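Local structure of CLIP-associating protein (4G3A) at residues G11-M16 against I42-M47; P93-R98 against Q111-D116; P171-L176 against Q190-I195. The protein tracks microtubule plus ends and stabilises dynamic microtubules during mitotic spindle formation, this chain being its N-terminal TOG-like domain. One frame throughout, in Å; residues are numbered along the deposited sequence. Where two conformers were deposited one is given.

Interaction 1. Residues G11-M16 against I42-M47; sequences GFIQQM and IVCTDM
The helical turn that carries Ile-13 faces the loop at Cys-44, which leads into helix 47-58. Residues 11-16 form a turn and a half of helix 9-18, whereas 42-47 has no regular structure until the next helix starts. Cys-44 is fully extended (phi/psi -160°/-180°), and Asp-46 takes the N-cap position, its OD1 accepting a hydrogen bond from the backbone N of Gly-48. No hydrogen bond joins the two segments, which bury only 76 Å² between them.

The touching is done by one methyl group. Ile-13 CD1 lies 4.1 Å from Cys-44 CB, a loose apolar contact, and 4.4 Å from the backbone O of Asp-46. The methyl sits beside both CB and SG of Cys-44, CB slightly nearer, with SG between the backbone N and the carbonyl carbon (chi1 63°). Ile-13 also packs on Phe-49 in the first turn of helix 47-58, and a hydrogen bond between Thr-45 N and Asp-10 OD1 ties the same loop to helix 9-18. The contact lies at the surface, where the N-terminal helix of this TOG-like domain adjoins the start of the first HEAT repeat, a helix-to-loop junction at one end of the helical array.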
# COMPACT_ATOMS: atom_id res chain seq x y z
N GLY A 11 15.08 19.09 -16.29
CA GLY A 11 14.89 18.60 -17.64
C GLY A 11 13.68 17.68 -17.77
O GLY A 11 12.89 17.81 -18.70
N PHE A 12 13.54 16.73 -16.84
CA PHE A 12 12.39 15.84 -16.85
C PHE A 12 11.10 16.64 -16.66
O PHE A 12 10.14 16.49 -17.41
CB PHE A 12 12.49 14.77 -15.75
CG PHE A 12 13.39 13.62 -16.10
CD1 PHE A 12 12.95 12.62 -16.96
CD2 PHE A 12 14.67 13.53 -15.58
CE1 PHE A 12 13.78 11.56 -17.28
CE2 PHE A 12 15.50 12.47 -15.90
CZ PHE A 12 15.06 11.49 -16.76
N ILE A 13 11.10 17.50 -15.65
CA ILE A 13 9.92 18.30 -15.32
C ILE A 13 9.42 19.11 -16.52
O ILE A 13 8.23 19.14 -16.81
CB ILE A 13 10.21 19.25 -14.15
CG1 ILE A 13 10.49 18.46 -12.87
CG2 ILE A 13 9.05 20.22 -13.95
CD1 ILE A 13 11.28 19.23 -11.83
N GLN A 14 10.34 19.75 -17.22
CA GLN A 14 9.97 20.60 -18.35
C GLN A 14 9.33 19.81 -19.49
O GLN A 14 8.36 20.27 -20.11
CB GLN A 14 11.19 21.38 -18.85
CG GLN A 14 11.73 22.37 -17.83
CD GLN A 14 13.19 22.72 -18.06
OE1 GLN A 14 13.87 22.08 -18.86
NE2 GLN A 14 13.67 23.74 -17.36
N GLN A 15 9.84 18.62 -19.75
CA GLN A 15 9.44 17.85 -20.92
C GLN A 15 8.21 16.99 -20.68
O GLN A 15 7.61 16.48 -21.63
CB GLN A 15 10.60 16.96 -21.37
CG GLN A 15 10.65 16.72 -22.85
CD GLN A 15 11.72 15.72 -23.24
OE1 GLN A 15 12.83 15.74 -22.70
NE2 GLN A 15 11.38 14.84 -24.18
N MSE A 16 7.82 16.83 -19.42
CA MSE A 16 6.68 16.00 -19.05
C MSE A 16 5.33 16.51 -19.56
O MSE A 16 4.56 15.75 -20.15
CB MSE A 16 6.63 15.78 -17.53
CG MSE A 16 7.44 14.59 -17.05
SE MSE A 16 7.91 14.66 -15.16
CE MSE A 16 6.39 13.71 -14.36
N ILE A 42 19.04 15.01 -7.12
CA ILE A 42 17.65 15.44 -7.25
C ILE A 42 17.49 16.94 -7.05
O ILE A 42 16.40 17.42 -6.72
CB ILE A 42 16.67 14.69 -6.32
CG1 ILE A 42 17.17 14.72 -4.88
CG2 ILE A 42 16.46 13.26 -6.78
CD1 ILE A 42 16.11 14.45 -3.86
N VAL A 43 18.58 17.68 -7.23
CA VAL A 43 18.48 19.12 -7.27
C VAL A 43 17.49 19.48 -8.38
O VAL A 43 17.52 18.89 -9.45
CB VAL A 43 19.83 19.79 -7.58
CG1 VAL A 43 19.64 21.28 -7.84
CG2 VAL A 43 20.80 19.58 -6.43
N CYS A 44 16.61 20.42 -8.10
CA CYS A 44 15.72 20.97 -9.13
C CYS A 44 15.20 22.31 -8.65
O CYS A 44 15.53 22.77 -7.55
CB CYS A 44 14.57 20.00 -9.45
SG CYS A 44 13.43 19.66 -8.08
N THR A 45 14.37 22.95 -9.47
CA THR A 45 13.80 24.25 -9.12
C THR A 45 12.84 24.14 -7.96
O THR A 45 12.96 24.85 -6.97
CB THR A 45 13.08 24.88 -10.32
OG1 THR A 45 14.04 25.30 -11.29
CG2 THR A 45 12.26 26.08 -9.87
N ASP A 46 11.87 23.24 -8.09
CA ASP A 46 10.85 23.03 -7.07
C ASP A 46 10.35 21.59 -7.17
O ASP A 46 9.81 21.18 -8.19
CB ASP A 46 9.70 24.01 -7.27
CG ASP A 46 8.71 24.01 -6.11
OD1 ASP A 46 8.62 22.99 -5.39
OD2 ASP A 46 8.03 25.05 -5.92
N MSE A 47 10.56 20.83 -6.10
CA MSE A 47 10.19 19.41 -6.07
C MSE A 47 8.70 19.21 -6.32
O MSE A 47 8.29 18.24 -6.96
CB MSE A 47 10.60 18.79 -4.73
CG MSE A 47 10.20 17.34 -4.56
SE MSE A 47 10.91 16.16 -5.95
CE MSE A 47 12.80 16.22 -5.48

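Interaction 2. Residues P93-R98 against Q111-D116; sequences PHVIDR and QLLLRD
Val-95 is the centre of this contact, fitting both its methyl groups against two consecutive leucines, Leu-113 and Leu-114, of the facing helix. It gives up 75 Å² to them, about half of the 147 Å² buried in all. The backbones come nearest where Val-95 CA lies 8.0 Å from Leu-113 CA.

The two branches of the valine have separate partners. With CG1 anti to the backbone N (chi1 176°), CG2 is left beside that nitrogen; CG2 approaches the forked end of Leu-113, 3.8 Å from CD1 and 4.2 Å from CD2, and the two side chains meet at a slant. CG1 passes alongside Leu-114, which runs in the opposite sense, and lies 4.1 Å from its CD2. The first bond of Leu-114 points neither at helix 88-98 nor away from it, and the end of the chain brings CD2 nearer to the valine.

All three side chains are buried, and the contact is entirely apolar. The leucines also look to different neighbours: Leu-113 packs on Phe-73 and Ser-74 of helix 63-80, while Leu-114 touches Leu-132 of helix 125-136 and Thr-151 of helix 142-159. The valine thus joins the two helices of one repeat while its partners reach the helices of the flanking layers, as expected of the hydrophobic interior of a helical hairpin in a HEAT repeat, here the second of the TOG-like domain.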
# COMPACT_ATOMS: atom_id res chain seq x y z
N PRO A 93 -4.41 8.88 -1.96
CA PRO A 93 -5.72 8.42 -2.43
C PRO A 93 -5.65 7.68 -3.76
O PRO A 93 -6.45 6.78 -3.99
CB PRO A 93 -6.52 9.72 -2.57
CG PRO A 93 -5.88 10.65 -1.58
CD PRO A 93 -4.42 10.32 -1.62
N HIS A 94 -4.72 8.03 -4.64
CA HIS A 94 -4.65 7.38 -5.95
C HIS A 94 -3.82 6.09 -5.93
O HIS A 94 -4.04 5.19 -6.74
CB HIS A 94 -4.13 8.38 -6.99
CG HIS A 94 -4.94 9.63 -7.03
ND1 HIS A 94 -4.51 10.81 -6.46
CD2 HIS A 94 -6.18 9.87 -7.50
CE1 HIS A 94 -5.44 11.73 -6.61
NE2 HIS A 94 -6.47 11.18 -7.24
N VAL A 95 -2.87 6.01 -5.00
CA VAL A 95 -2.14 4.78 -4.77
C VAL A 95 -3.11 3.72 -4.26
O VAL A 95 -3.07 2.57 -4.69
CB VAL A 95 -1.04 4.99 -3.75
CG1 VAL A 95 -0.35 3.66 -3.46
CG2 VAL A 95 -0.04 6.03 -4.28
N ILE A 96 -3.99 4.13 -3.36
CA ILE A 96 -5.04 3.24 -2.86
C ILE A 96 -5.85 2.66 -4.01
O ILE A 96 -6.02 1.44 -4.10
CB ILE A 96 -5.97 3.99 -1.88
CG1 ILE A 96 -5.23 4.26 -0.56
CG2 ILE A 96 -7.27 3.19 -1.64
CD1 ILE A 96 -6.01 5.13 0.41
N ASP A 97 -6.35 3.53 -4.89
CA ASP A 97 -7.10 3.08 -6.06
C ASP A 97 -6.32 2.06 -6.89
O ASP A 97 -6.91 1.13 -7.44
CB ASP A 97 -7.50 4.27 -6.95
CG ASP A 97 -8.65 5.07 -6.37
OD1 ASP A 97 -9.33 4.58 -5.44
OD2 ASP A 97 -8.86 6.21 -6.83
N ARG A 98 -5.01 2.22 -6.98
CA ARG A 98 -4.19 1.30 -7.76
C ARG A 98 -4.03 -0.07 -7.09
O ARG A 98 -3.59 -1.04 -7.72
CB ARG A 98 -2.83 1.89 -8.07
CG ARG A 98 -2.86 3.11 -8.99
CD ARG A 98 -3.24 2.72 -10.42
NE ARG A 98 -3.47 3.90 -11.25
CZ ARG A 98 -3.74 3.87 -12.56
NH1 ARG A 98 -3.80 2.71 -13.20
NH2 ARG A 98 -3.94 5.00 -13.23
N GLN A 111 1.72 -1.54 -3.70
CA GLN A 111 1.97 -2.09 -2.37
C GLN A 111 3.40 -1.72 -1.95
O GLN A 111 3.67 -1.37 -0.80
CB GLN A 111 1.80 -3.62 -2.38
CG GLN A 111 0.34 -4.11 -2.37
CD GLN A 111 -0.27 -4.09 -0.98
OE1 GLN A 111 0.22 -3.41 -0.07
NE2 GLN A 111 -1.36 -4.83 -0.80
N LEU A 112 4.31 -1.77 -2.91
CA LEU A 112 5.71 -1.46 -2.60
C LEU A 112 5.88 0.02 -2.21
O LEU A 112 6.61 0.33 -1.28
CB LEU A 112 6.62 -1.87 -3.78
CG LEU A 112 8.12 -1.63 -3.65
CD1 LEU A 112 8.67 -1.99 -2.27
CD2 LEU A 112 8.86 -2.39 -4.75
N LEU A 113 5.19 0.92 -2.90
CA LEU A 113 5.17 2.33 -2.50
C LEU A 113 4.72 2.49 -1.05
O LEU A 113 5.30 3.28 -0.28
CB LEU A 113 4.26 3.15 -3.44
CG LEU A 113 4.22 4.67 -3.21
CD1 LEU A 113 3.76 5.46 -4.49
CD2 LEU A 113 3.35 5.04 -2.01
N LEU A 114 3.67 1.75 -0.68
CA LEU A 114 3.18 1.80 0.70
C LEU A 114 4.24 1.30 1.69
O LEU A 114 4.47 1.91 2.72
CB LEU A 114 1.87 1.01 0.86
CG LEU A 114 0.67 1.52 0.06
CD1 LEU A 114 -0.52 0.57 0.23
CD2 LEU A 114 0.31 2.93 0.48
N ARG A 115 4.89 0.19 1.37
CA ARG A 115 5.95 -0.30 2.26
C ARG A 115 7.12 0.69 2.35
O ARG A 115 7.71 0.88 3.41
CB ARG A 115 6.42 -1.70 1.82
CG ARG A 115 5.33 -2.77 1.97
CD ARG A 115 5.92 -4.19 1.95
NE ARG A 115 6.55 -4.52 0.68
CZ ARG A 115 5.89 -5.02 -0.37
NH1 ARG A 115 4.59 -5.23 -0.29
NH2 ARG A 115 6.54 -5.30 -1.49
N ASP A 116 7.43 1.34 1.23
CA ASP A 116 8.50 2.33 1.20
C ASP A 116 8.20 3.53 2.10
O ASP A 116 9.08 4.02 2.80
CB ASP A 116 8.82 2.78 -0.23
CG ASP A 116 9.51 1.69 -1.06
OD1 ASP A 116 10.19 0.81 -0.48
OD2 ASP A 116 9.38 1.73 -2.29

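Interaction 3. Residues P171-L176 against Q190-I195; sequences PPVCAL and QTLVEI
Val-173 and Leu-192 lie alongside each other, pointing opposite ways, at the heart of the third HEAT repeat, where the short helix 170-175 packs against helix 182-199. The segments run roughly antiparallel, at 148°, with axes 10.4 Å apart at closest approach. Val-173 CG1 makes the tightest approach, 3.7 Å from Leu-192 CG and 3.8 Å from Leu-192 CD2, so a single methyl group sits against the branch point and one arm of the leucine. The other arm turns to the next residue along: Leu-192 CD1 is 4.1 Å from Cys-174 SG. Val-173 CG1 also borders the methyl of Thr-191, with CG2 of the threonine 4.3 Å away.

These four side chains are buried, and no hydrogen bond crosses between the segments. The hydroxyl of Thr-191 is spent within its own helix: a chi1 of -62° places OG1 beside the backbone N, where it bonds to the carbonyl O of Ala-187. Farther out, Leu-192 packs on Leu-221 of helix 215-229, Cys-174 on Val-213, and Thr-191 on Leu-149 of helix 142-159. Beyond the packed face, Glu-194 takes a salt bridge from Lys-197 and a hydrogen bond from His-157 at OE1. In one of the two conformers of Gln-190, and so less surely, NE2 gives Glu-194 OE2 a nearly straight hydrogen bond of 2.8 Å from above the carboxylate plane.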
# COMPACT_ATOMS: atom_id res chain seq x y z
N PRO A 171 -12.32 -5.85 14.87
CA PRO A 171 -13.72 -5.81 14.42
C PRO A 171 -13.89 -5.49 12.92
O PRO A 171 -14.66 -6.18 12.25
CB PRO A 171 -14.36 -4.76 15.34
CG PRO A 171 -13.48 -4.73 16.55
CD PRO A 171 -12.08 -4.98 16.03
N PRO A 172 -13.17 -4.48 12.38
CA PRO A 172 -13.33 -4.32 10.93
C PRO A 172 -12.86 -5.53 10.11
O PRO A 172 -13.50 -5.83 9.10
CB PRO A 172 -12.48 -3.08 10.60
CG PRO A 172 -11.70 -2.79 11.82
CD PRO A 172 -12.44 -3.35 12.98
N VAL A 173 -11.77 -6.19 10.50
CA VAL A 173 -11.37 -7.39 9.76
C VAL A 173 -12.46 -8.47 9.88
O VAL A 173 -12.80 -9.16 8.91
CB VAL A 173 -10.02 -7.95 10.27
CG1 VAL A 173 -9.76 -9.34 9.68
CG2 VAL A 173 -8.90 -6.98 9.93
N CYS A 174 -13.03 -8.61 11.07
CA CYS A 174 -14.11 -9.58 11.24
C CYS A 174 -15.32 -9.25 10.36
O CYS A 174 -15.95 -10.14 9.81
CB CYS A 174 -14.50 -9.70 12.71
SG CYS A 174 -13.31 -10.65 13.72
N ALA A 175 -15.63 -7.96 10.22
CA ALA A 175 -16.71 -7.54 9.32
C ALA A 175 -16.48 -8.05 7.90
O ALA A 175 -17.44 -8.38 7.20
CB ALA A 175 -16.85 -6.02 9.32
N LEU A 176 -15.22 -8.10 7.47
CA LEU A 176 -14.91 -8.61 6.14
C LEU A 176 -15.08 -10.12 5.96
O LEU A 176 -15.07 -10.61 4.83
CB LEU A 176 -13.52 -8.15 5.69
CG LEU A 176 -13.41 -6.64 5.43
CD1 LEU A 176 -12.08 -6.31 4.79
CD2 LEU A 176 -14.55 -6.15 4.56
N GLN A 190 -7.44 -15.50 6.52
CA GLN A 190 -5.99 -15.60 6.58
C GLN A 190 -5.35 -14.45 7.36
O GLN A 190 -4.33 -14.64 8.02
CB GLN A 190 -5.37 -15.73 5.19
CG GLN A 190 -3.93 -16.22 5.23
CD GLN A 190 -3.81 -17.54 5.96
OE1 GLN A 190 -4.73 -18.36 5.95
NE2 GLN A 190 -2.67 -17.76 6.60
N THR A 191 -5.95 -13.26 7.30
CA THR A 191 -5.42 -12.10 8.04
C THR A 191 -5.49 -12.31 9.56
O THR A 191 -4.54 -11.99 10.28
CB THR A 191 -6.18 -10.79 7.67
OG1 THR A 191 -6.01 -10.51 6.29
CG2 THR A 191 -5.66 -9.63 8.49
N LEU A 192 -6.61 -12.85 10.03
CA LEU A 192 -6.75 -13.17 11.45
C LEU A 192 -5.75 -14.25 11.86
O LEU A 192 -5.18 -14.22 12.96
CB LEU A 192 -8.17 -13.62 11.76
CG LEU A 192 -9.18 -12.46 11.63
CD1 LEU A 192 -10.59 -13.01 11.67
CD2 LEU A 192 -8.95 -11.45 12.75
N VAL A 193 -5.52 -15.19 10.96
CA VAL A 193 -4.54 -16.24 11.21
C VAL A 193 -3.14 -15.64 11.33
O VAL A 193 -2.40 -15.97 12.25
CB VAL A 193 -4.60 -17.35 10.13
CG1 VAL A 193 -3.40 -18.29 10.25
CG2 VAL A 193 -5.91 -18.14 10.25
N GLU A 194 -2.79 -14.72 10.42
CA GLU A 194 -1.51 -14.02 10.48
C GLU A 194 -1.39 -13.19 11.75
O GLU A 194 -0.32 -13.13 12.36
CB GLU A 194 -1.30 -13.12 9.25
CG GLU A 194 -1.52 -13.80 7.91
CD GLU A 194 -0.50 -14.91 7.61
OE1 GLU A 194 0.57 -14.95 8.25
OE2 GLU A 194 -0.79 -15.73 6.71
N ILE A 195 -2.48 -12.54 12.16
CA ILE A 195 -2.49 -11.76 13.40
C ILE A 195 -2.32 -12.70 14.60
O ILE A 195 -1.63 -12.38 15.57
CB ILE A 195 -3.78 -10.94 13.56
CG1 ILE A 195 -3.73 -9.68 12.67
CG2 ILE A 195 -3.99 -10.56 15.02
CD1 ILE A 195 -5.10 -8.95 12.57

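From the N terminus, the three contacts follow one another in series, none nested in or crossing another. Interaction 1 closes a loop of 25 residues containing helix 21-36 and brings the first helix to the start of the first HEAT repeat. Interactions 2 and 3 close shorter connections, of 12 and 13 residues, each pairing two successive helices within one repeat, the second and the third. None touches another: centres lie about 23 Å apart for interactions 1 and 2, and 21 Å for 2 and 3. Interaction 2 is near the middle of the chain; interactions 1 and 3 lie on opposite sides of its centre, the last with helices 203-208 and 215-229 still to follow.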